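PDB 3WJ7: putative oxidoreductase, which probably catalyses the nicotinamide-coenzyme-dependent interconversion of carbonyl compounds and alcohols, as a reductase of the short-chain dehydrogenase/reductase (SDR) family. Local coordinates for residues Leu40-Pro46 against Ala58-Asp64; Pro138-Thr142 against Glu238-Leu242. The contacts are given in a common frame with arbitrary orientation. Residues are numbered along the deposited sequence.

Interaction 1 of 2, residues Leu40-Pro46 against Ala58-Asp64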
ATOM      1  N   LEU A  40      31.535 -22.202   2.291  1.00 50.55           N
ATOM      2  CA  LEU A  40      30.265 -21.543   2.029  1.00 48.29           C
ATOM      3  C   LEU A  40      29.034 -22.448   1.869  1.00 45.80           C
ATOM      4  O   LEU A  40      29.085 -23.546   1.307  1.00 44.69           O
ATOM      5  CB  LEU A  40      30.412 -20.619   0.834  1.00 49.34           C
ATOM      6  CG  LEU A  40      31.373 -19.423   0.925  1.00 50.12           C
ATOM      7  CD1 LEU A  40      31.266 -18.621  -0.359  1.00 51.77           C
ATOM      8  CD2 LEU A  40      31.090 -18.491   2.100  1.00 52.45           C
ATOM      9  N   ARG A  41      27.926 -21.982   2.425  1.00 43.34           N
ATOM     10  CA  ARG A  41      26.607 -22.477   2.066  1.00 41.58           C
ATOM     11  C   ARG A  41      25.771 -21.245   1.606  1.00 41.15           C
ATOM     12  O   ARG A  41      25.801 -20.182   2.216  1.00 41.09           O
ATOM     13  CB  ARG A  41      25.962 -23.234   3.242  1.00 41.28           C
ATOM     14  CG  ARG A  41      24.549 -23.783   2.945  1.00 44.91           C
ATOM     15  CD  ARG A  41      23.921 -24.539   4.128  1.00 42.48           C
ATOM     16  NE  ARG A  41      24.776 -25.629   4.556  1.00 42.76           N
ATOM     17  CZ  ARG A  41      24.825 -26.154   5.770  1.00 43.41           C
ATOM     18  NH1 ARG A  41      24.056 -25.699   6.755  1.00 42.54           N
ATOM     19  NH2 ARG A  41      25.694 -27.131   6.005  1.00 43.06           N
ATOM     20  N   LEU A  42      25.038 -21.366   0.522  1.00 41.50           N
ATOM     21  CA  LEU A  42      24.370 -20.194  -0.026  1.00 42.00           C
ATOM     22  C   LEU A  42      22.877 -20.443   0.045  1.00 46.38           C
ATOM     23  O   LEU A  42      22.409 -21.408  -0.512  1.00 57.59           O
ATOM     24  CB  LEU A  42      24.838 -19.948  -1.466  1.00 37.17           C
ATOM     25  CG  LEU A  42      26.366 -19.807  -1.662  1.00 36.05           C
ATOM     26  CD1 LEU A  42      26.743 -19.560  -3.105  1.00 37.08           C
ATOM     27  CD2 LEU A  42      27.027 -18.757  -0.785  1.00 34.89           C
ATOM     28  N   LEU A  43      22.130 -19.624   0.767  1.00 46.81           N
ATOM     29  CA  LEU A  43      20.692 -19.792   0.770  1.00 50.49           C
ATOM     30  C   LEU A  43      20.179 -19.148  -0.504  1.00 55.61           C
ATOM     31  O   LEU A  43      20.587 -18.037  -0.839  1.00 59.38           O
ATOM     32  CB  LEU A  43      20.050 -19.144   1.991  1.00 44.81           C
ATOM     33  CG  LEU A  43      18.544 -19.346   2.153  1.00 48.00           C
ATOM     34  CD1 LEU A  43      18.190 -20.705   2.775  1.00 45.77           C
ATOM     35  CD2 LEU A  43      17.936 -18.212   2.977  1.00 48.22           C
ATOM     36  N   VAL A  44      19.342 -19.881  -1.228  1.00 58.76           N
ATOM     37  CA  VAL A  44      18.666 -19.379  -2.435  1.00 60.89           C
ATOM     38  C   VAL A  44      17.170 -19.713  -2.394  1.00 61.98           C
ATOM     39  O   VAL A  44      16.758 -20.661  -1.693  1.00 53.28           O
ATOM     40  CB  VAL A  44      19.227 -20.037  -3.698  1.00 62.32           C
ATOM     41  CG1 VAL A  44      20.694 -19.664  -3.903  1.00 60.26           C
ATOM     42  CG2 VAL A  44      19.029 -21.553  -3.623  1.00 64.28           C
ATOM     43  N   ARG A  45      16.382 -18.936  -3.146  1.00 67.08           N
ATOM     44  CA  ARG A  45      14.928 -19.132  -3.282  1.00 73.53           C
ATOM     45  C   ARG A  45      14.546 -20.296  -4.226  1.00 75.76           C
ATOM     46  O   ARG A  45      15.291 -20.598  -5.170  1.00 66.47           O
ATOM     47  CB  ARG A  45      14.263 -17.838  -3.761  1.00 74.26           C
ATOM     48  CG  ARG A  45      13.637 -16.981  -2.661  1.00 83.21           C
ATOM     49  CD  ARG A  45      12.693 -15.924  -3.252  1.00 96.20           C
ATOM     50  NE  ARG A  45      12.289 -14.876  -2.302  1.00 98.68           N
ATOM     51  CZ  ARG A  45      12.986 -13.763  -2.040  1.00 99.21           C
ATOM     52  NH1 ARG A  45      14.149 -13.526  -2.649  1.00 91.35           N
ATOM     53  NH2 ARG A  45      12.525 -12.880  -1.157  1.00 89.84           N
ATOM     54  N   PRO A  46      13.387 -20.958  -3.966  1.00 84.82           N
ATOM     55  CA  PRO A  46      12.787 -21.940  -4.904  1.00 90.17           C
ATOM     56  C   PRO A  46      12.815 -21.472  -6.374  1.00 91.06           C
ATOM     57  O   PRO A  46      13.149 -22.255  -7.272  1.00 85.93           O
ATOM     58  CB  PRO A  46      11.330 -22.074  -4.403  1.00 92.92           C
ATOM     59  CG  PRO A  46      11.313 -21.536  -2.994  1.00 88.79           C
ATOM     60  CD  PRO A  46      12.662 -20.930  -2.676  1.00 88.95           C
ATOM     61  N   ALA A  58      30.228 -24.395  -3.570  1.00 69.03           N
ATOM     62  CA  ALA A  58      29.414 -24.001  -2.434  1.00 57.10           C
ATOM     63  C   ALA A  58      28.252 -24.951  -2.189  1.00 52.40           C
ATOM     64  O   ALA A  58      27.572 -25.394  -3.131  1.00 51.14           O
ATOM     65  CB  ALA A  58      28.908 -22.579  -2.631  1.00 52.44           C
ATOM     66  N   GLU A  59      28.015 -25.273  -0.925  1.00 50.30           N
ATOM     67  CA  GLU A  59      26.766 -25.942  -0.603  1.00 55.01           C
ATOM     68  C   GLU A  59      25.600 -24.975  -0.913  1.00 55.63           C
ATOM     69  O   GLU A  59      25.666 -23.747  -0.670  1.00 48.68           O
ATOM     70  CB  GLU A  59      26.720 -26.409   0.843  1.00 56.50           C
ATOM     71  CG  GLU A  59      27.641 -27.571   1.174  1.00 63.61           C
ATOM     72  CD  GLU A  59      27.930 -27.654   2.671  1.00 70.11           C
ATOM     73  OE1 GLU A  59      27.033 -27.266   3.476  1.00 70.74           O
ATOM     74  OE2 GLU A  59      29.055 -28.095   3.041  1.00 65.23           O
ATOM     75  N   LEU A  60      24.539 -25.534  -1.470  1.00 53.07           N
ATOM     76  CA  LEU A  60      23.360 -24.755  -1.708  1.00 56.94           C
ATOM     77  C   LEU A  60      22.249 -25.234  -0.807  1.00 56.85           C
ATOM     78  O   LEU A  60      21.903 -26.401  -0.819  1.00 63.49           O
ATOM     79  CB  LEU A  60      22.973 -24.837  -3.177  1.00 58.65           C
ATOM     80  CG  LEU A  60      23.844 -23.859  -3.958  1.00 61.16           C
ATOM     81  CD1 LEU A  60      24.495 -24.535  -5.159  1.00 71.31           C
ATOM     82  CD2 LEU A  60      23.036 -22.632  -4.355  1.00 60.08           C
ATOM     83  N   ALA A  61      21.716 -24.330   0.000  1.00 56.57           N
ATOM     84  CA  ALA A  61      20.482 -24.591   0.750  1.00 59.42           C
ATOM     85  C   ALA A  61      19.358 -23.790   0.116  1.00 59.33           C
ATOM     86  O   ALA A  61      19.543 -22.627  -0.254  1.00 59.63           O
ATOM     87  CB  ALA A  61      20.635 -24.222   2.228  1.00 57.22           C
ATOM     88  N   VAL A  62      18.211 -24.443  -0.024  1.00 61.86           N
ATOM     89  CA  VAL A  62      16.985 -23.843  -0.535  1.00 62.52           C
ATOM     90  C   VAL A  62      16.065 -23.527   0.663  1.00 64.68           C
ATOM     91  O   VAL A  62      15.879 -24.345   1.568  1.00 63.28           O
ATOM     92  CB  VAL A  62      16.286 -24.792  -1.547  1.00 62.70           C
ATOM     93  CG1 VAL A  62      15.034 -24.152  -2.136  1.00 63.53           C
ATOM     94  CG2 VAL A  62      17.252 -25.172  -2.663  1.00 60.24           C
ATOM     95  N   GLY A  63      15.501 -22.326   0.657  1.00 68.60           N
ATOM     96  CA  GLY A  63      14.730 -21.812   1.780  1.00 65.92           C
ATOM     97  C   GLY A  63      14.108 -20.466   1.437  1.00 67.99           C
ATOM     98  O   GLY A  63      14.242 -19.945   0.322  1.00 63.09           O
ATOM     99  N   ASP A  64      13.435 -19.895   2.420  1.00 70.70           N
ATOM    100  CA  ASP A  64      12.589 -18.758   2.198  1.00 67.87           C
ATOM    101  C   ASP A  64      12.360 -18.134   3.558  1.00 66.83           C
ATOM    102  O   ASP A  64      11.821 -18.782   4.449  1.00 66.17           O
ATOM    103  CB  ASP A  64      11.268 -19.269   1.632  1.00 78.79           C
ATOM    104  CG  ASP A  64      10.470 -18.193   0.950  1.00 85.41           C
ATOM    105  OD1 ASP A  64       9.314 -17.995   1.369  1.00 83.82           O
ATOM    106  OD2 ASP A  64      10.993 -17.559   0.000  1.00 88.37           O
TER
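Start at Leu-40, whose O accepts from Glu-59 N at 3.0 Å and opens a parallel ladder between strands 39-44 and 59-62. Arg-41 sends its own backbone hydrogen bonds the other way, to Thr-16 and Val-18 of strand 15-18, while its side chain forms a salt bridge with its cross-strand partner: NE and NH2 of Arg-41 both donate to Glu-59 OE1, at 3.0 and 2.9 Å. Arg-41 NH1 turns to the carbonyls of Lys-76 and Ala-74, so the guanidinium also ties the strand pair to the end of helix 71-75. Leu-42 points to the opposite face, CD1 lying 3.7 Å from Ala-58 CB; its N reaches Glu-59 O (2.7 Å) and its O takes Ala-61 N (3.0 Å). Leu-43 and Ala-61, on the same face as Arg-41, both pack against Ala-74 of helix 71-75, and Leu-43 CD1 sits 3.8 Å from Gly-63 CA, where a side chain on residue 63 would collide with it. Val-44 continues the ladder, N to Ala-61 O at 2.9 Å and O from Gly-63 N at 3.1 Å, and its CG1 meets Leu-60 CD2 at 3.8 Å. Beyond the strand, Arg-45 NE makes a long salt bridge to Asp-64 OD2 (3.8 Å), and Pro-46 CD rests 4.0 Å from Val-62 CG1. The segments bury 714 Å² together. This is the second-and-third-strand pair at the margin of a Rossmann fold, with sheet order 59-62, 39-44, 15-18, 78-83; in this superfamily the C-terminal ends of such strands border the adenosine part of the coenzyme site.

Interaction 2 of 2, residues Pro138-Thr142 against Glu238-Leu242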
ATOM      1  N   PRO A 138      28.805  15.618   6.015  1.00 55.57           N
ATOM      2  CA  PRO A 138      28.499  14.183   5.868  1.00 50.40           C
ATOM      3  C   PRO A 138      27.998  13.507   7.158  1.00 50.39           C
ATOM      4  O   PRO A 138      28.553  13.737   8.241  1.00 56.83           O
ATOM      5  CB  PRO A 138      29.846  13.597   5.432  1.00 49.98           C
ATOM      6  CG  PRO A 138      30.508  14.734   4.697  1.00 50.79           C
ATOM      7  CD  PRO A 138      30.165  15.941   5.525  1.00 53.47           C
ATOM      8  N   ALA A 139      26.968  12.667   7.046  1.00 43.56           N
ATOM      9  CA  ALA A 139      26.339  12.101   8.228  1.00 39.89           C
ATOM     10  C   ALA A 139      27.164  10.906   8.683  1.00 40.74           C
ATOM     11  O   ALA A 139      28.073  10.455   7.961  1.00 40.05           O
ATOM     12  CB  ALA A 139      24.882  11.720   7.945  1.00 38.60           C
ATOM     13  N   ASP A 140      26.875  10.394   9.881  1.00 41.11           N
ATOM     14  CA  ASP A 140      27.590   9.204  10.379  1.00 44.96           C
ATOM     15  C   ASP A 140      26.673   8.269  11.221  1.00 43.80           C
ATOM     16  O   ASP A 140      25.486   8.489  11.339  1.00 48.40           O
ATOM     17  CB  ASP A 140      28.846   9.647  11.173  1.00 46.23           C
ATOM     18  CG  ASP A 140      28.492  10.247  12.555  1.00 51.09           C
ATOM     19  OD1 ASP A 140      27.312  10.520  12.859  1.00 58.11           O
ATOM     20  OD2 ASP A 140      29.386  10.433  13.374  1.00 58.17           O
ATOM     21  N   GLU A 141      27.239   7.246  11.834  1.00 47.21           N
ATOM     22  CA  GLU A 141      26.480   6.282  12.651  1.00 48.77           C
ATOM     23  C   GLU A 141      25.751   6.898  13.868  1.00 53.54           C
ATOM     24  O   GLU A 141      24.866   6.269  14.420  1.00 54.36           O
ATOM     25  CB  GLU A 141      27.409   5.154  13.120  1.00 46.01           C
ATOM     26  CG  GLU A 141      28.151   4.383  12.017  1.00 46.63           C
ATOM     27  CD  GLU A 141      29.368   5.092  11.394  1.00 45.67           C
ATOM     28  OE1 GLU A 141      29.517   6.347  11.524  1.00 42.92           O
ATOM     29  OE2 GLU A 141      30.163   4.368  10.723  1.00 43.53           O
ATOM     30  N   THR A 142      26.103   8.129  14.256  1.00 56.46           N
ATOM     31  CA  THR A 142      25.573   8.813  15.453  1.00 54.55           C
ATOM     32  C   THR A 142      24.432   9.787  15.154  1.00 55.92           C
ATOM     33  O   THR A 142      23.722  10.235  16.085  1.00 53.08           O
ATOM     34  CB  THR A 142      26.691   9.654  16.083  1.00 58.99           C
ATOM     35  OG1 THR A 142      27.789   8.795  16.394  1.00 65.76           O
ATOM     36  CG2 THR A 142      26.229  10.362  17.360  1.00 65.29           C
ATOM     37  N   GLU A 238      27.714  -2.799  17.062  1.00 40.52           N
ATOM     38  CA  GLU A 238      28.078  -1.603  16.352  1.00 42.06           C
ATOM     39  C   GLU A 238      27.601  -1.662  14.897  1.00 41.97           C
ATOM     40  O   GLU A 238      27.434  -2.756  14.325  1.00 38.64           O
ATOM     41  CB  GLU A 238      29.597  -1.439  16.366  1.00 53.74           C
ATOM     42  CG  GLU A 238      30.263  -1.360  17.748  1.00 60.61           C
ATOM     43  CD  GLU A 238      29.796  -0.168  18.574  1.00 63.21           C
ATOM     44  OE1 GLU A 238      29.241  -0.417  19.660  1.00 66.80           O
ATOM     45  OE2 GLU A 238      29.957   0.998  18.133  1.00 58.87           O
ATOM     46  N   LYS A 239      27.365  -0.475  14.327  1.00 41.22           N
ATOM     47  CA  LYS A 239      27.132  -0.264  12.895  1.00 41.35           C
ATOM     48  C   LYS A 239      28.376   0.325  12.278  1.00 41.93           C
ATOM     49  O   LYS A 239      29.069   1.165  12.888  1.00 42.63           O
ATOM     50  CB  LYS A 239      26.079   0.828  12.635  1.00 41.76           C
ATOM     51  CG  LYS A 239      24.712   0.696  13.269  1.00 40.54           C
ATOM     52  CD  LYS A 239      24.170   2.118  13.378  1.00 41.40           C
ATOM     53  CE  LYS A 239      22.652   2.196  13.347  1.00 40.90           C
ATOM     54  NZ  LYS A 239      22.160   3.224  14.321  1.00 44.43           N
ATOM     55  N   TYR A 240      28.605  -0.003  11.019  1.00 40.67           N
ATOM     56  CA  TYR A 240      29.703   0.634  10.307  1.00 38.20           C
ATOM     57  C   TYR A 240      29.284   1.020   8.931  1.00 34.40           C
ATOM     58  O   TYR A 240      28.859   0.175   8.158  1.00 34.24           O
ATOM     59  CB  TYR A 240      30.914  -0.311  10.227  1.00 42.51           C
ATOM     60  CG  TYR A 240      31.399  -0.887  11.543  1.00 42.71           C
ATOM     61  CD1 TYR A 240      30.783  -2.022  12.106  1.00 44.92           C
ATOM     62  CD2 TYR A 240      32.484  -0.322  12.215  1.00 42.16           C
ATOM     63  CE1 TYR A 240      31.232  -2.566  13.312  1.00 48.22           C
ATOM     64  CE2 TYR A 240      32.944  -0.858  13.422  1.00 43.28           C
ATOM     65  CZ  TYR A 240      32.327  -1.973  13.963  1.00 46.44           C
ATOM     66  OH  TYR A 240      32.780  -2.504  15.141  1.00 49.01           O
ATOM     67  N   ILE A 241      29.370   2.307   8.623  1.00 35.76           N
ATOM     68  CA  ILE A 241      29.090   2.813   7.256  1.00 34.09           C
ATOM     69  C   ILE A 241      30.172   2.326   6.288  1.00 35.12           C
ATOM     70  O   ILE A 241      31.350   2.434   6.578  1.00 35.31           O
ATOM     71  CB  ILE A 241      29.051   4.359   7.227  1.00 33.54           C
ATOM     72  CG1 ILE A 241      27.815   4.867   7.960  1.00 34.34           C
ATOM     73  CG2 ILE A 241      29.023   4.882   5.798  1.00 36.37           C
ATOM     74  CD1 ILE A 241      27.943   6.235   8.564  1.00 32.67           C
ATOM     75  N   LEU A 242      29.776   1.783   5.147  1.00 35.70           N
ATOM     76  CA  LEU A 242      30.733   1.350   4.173  1.00 34.50           C
ATOM     77  C   LEU A 242      30.561   2.193   2.943  1.00 38.44           C
ATOM     78  O   LEU A 242      29.973   1.746   1.976  1.00 42.54           O
ATOM     79  CB  LEU A 242      30.554  -0.129   3.861  1.00 31.73           C
ATOM     80  CG  LEU A 242      30.838  -1.177   4.968  1.00 33.87           C
ATOM     81  CD1 LEU A 242      30.778  -2.599   4.382  1.00 29.91           C
ATOM     82  CD2 LEU A 242      32.176  -0.962   5.770  1.00 32.12           C
TER
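A side-chain carboxylate, rather than another strand, supplies the acceptor for a backbone NH of strand 239-248: Ile-241 N donates to Glu-141 OE2 at 3.0 Å with an almost straight N-H...O angle of 177°. Tyr-240, one residue back, makes its backbone hydrogen bonds on the other side, to Ile-178 and Asn-180 of strand 176-185, so Glu-141 meets the strand on the side turned away from that neighbour. With chi1 in the m well, Glu-141 CG lies 3.5 Å from Lys-239 O and 4.2 Å from Lys-239 CB, and chi2 near +77° then swings the carboxylate toward Ile-241 N. Ile-241 closes the other flank: its CD1 lies 3.5 Å from Asp-140 CA and 3.4 Å from Glu-141 OE1.

The loop carrying Glu-141 is itself well held. Asp-140 OD1 accepts from Thr-142 N at 3.0 Å, an Asx turn that wraps around Glu-141, and the backbone of Ala-139 is hydrogen-bonded to Phe-307 and Ser-309. Lys-312 of helix 311-317 touches Glu-141, forms a salt bridge with Glu-238 and a cation-pi contact with Tyr-240.

Only 234 Å² is buried between the segments. Their one polar link is a carboxylate-to-backbone-NH bond, so it does not depend on the side chain of Ile-241; the remaining contacts are van der Waals.

Both contacts belong to the same Rossmann-type sheet but to distant parts of it. Interaction 1 is at one margin, where strand 59-62 pairs with 39-44; strands 15-18, 78-83, 120-124 and 176-185 follow in order before 239-248, the strand of interaction 2. Their centres are 30 Å apart and their nearest atoms about 16 Å, so they do not touch. One is a continuous strand-to-strand ladder, the other a loop pinned to a strand by one side chain. No coenzyme is bound; the Arg-45 side chain is about 13 Å from a bound mercury ion and that of Ile-241 about 12 Å from one, too far to coordinate it.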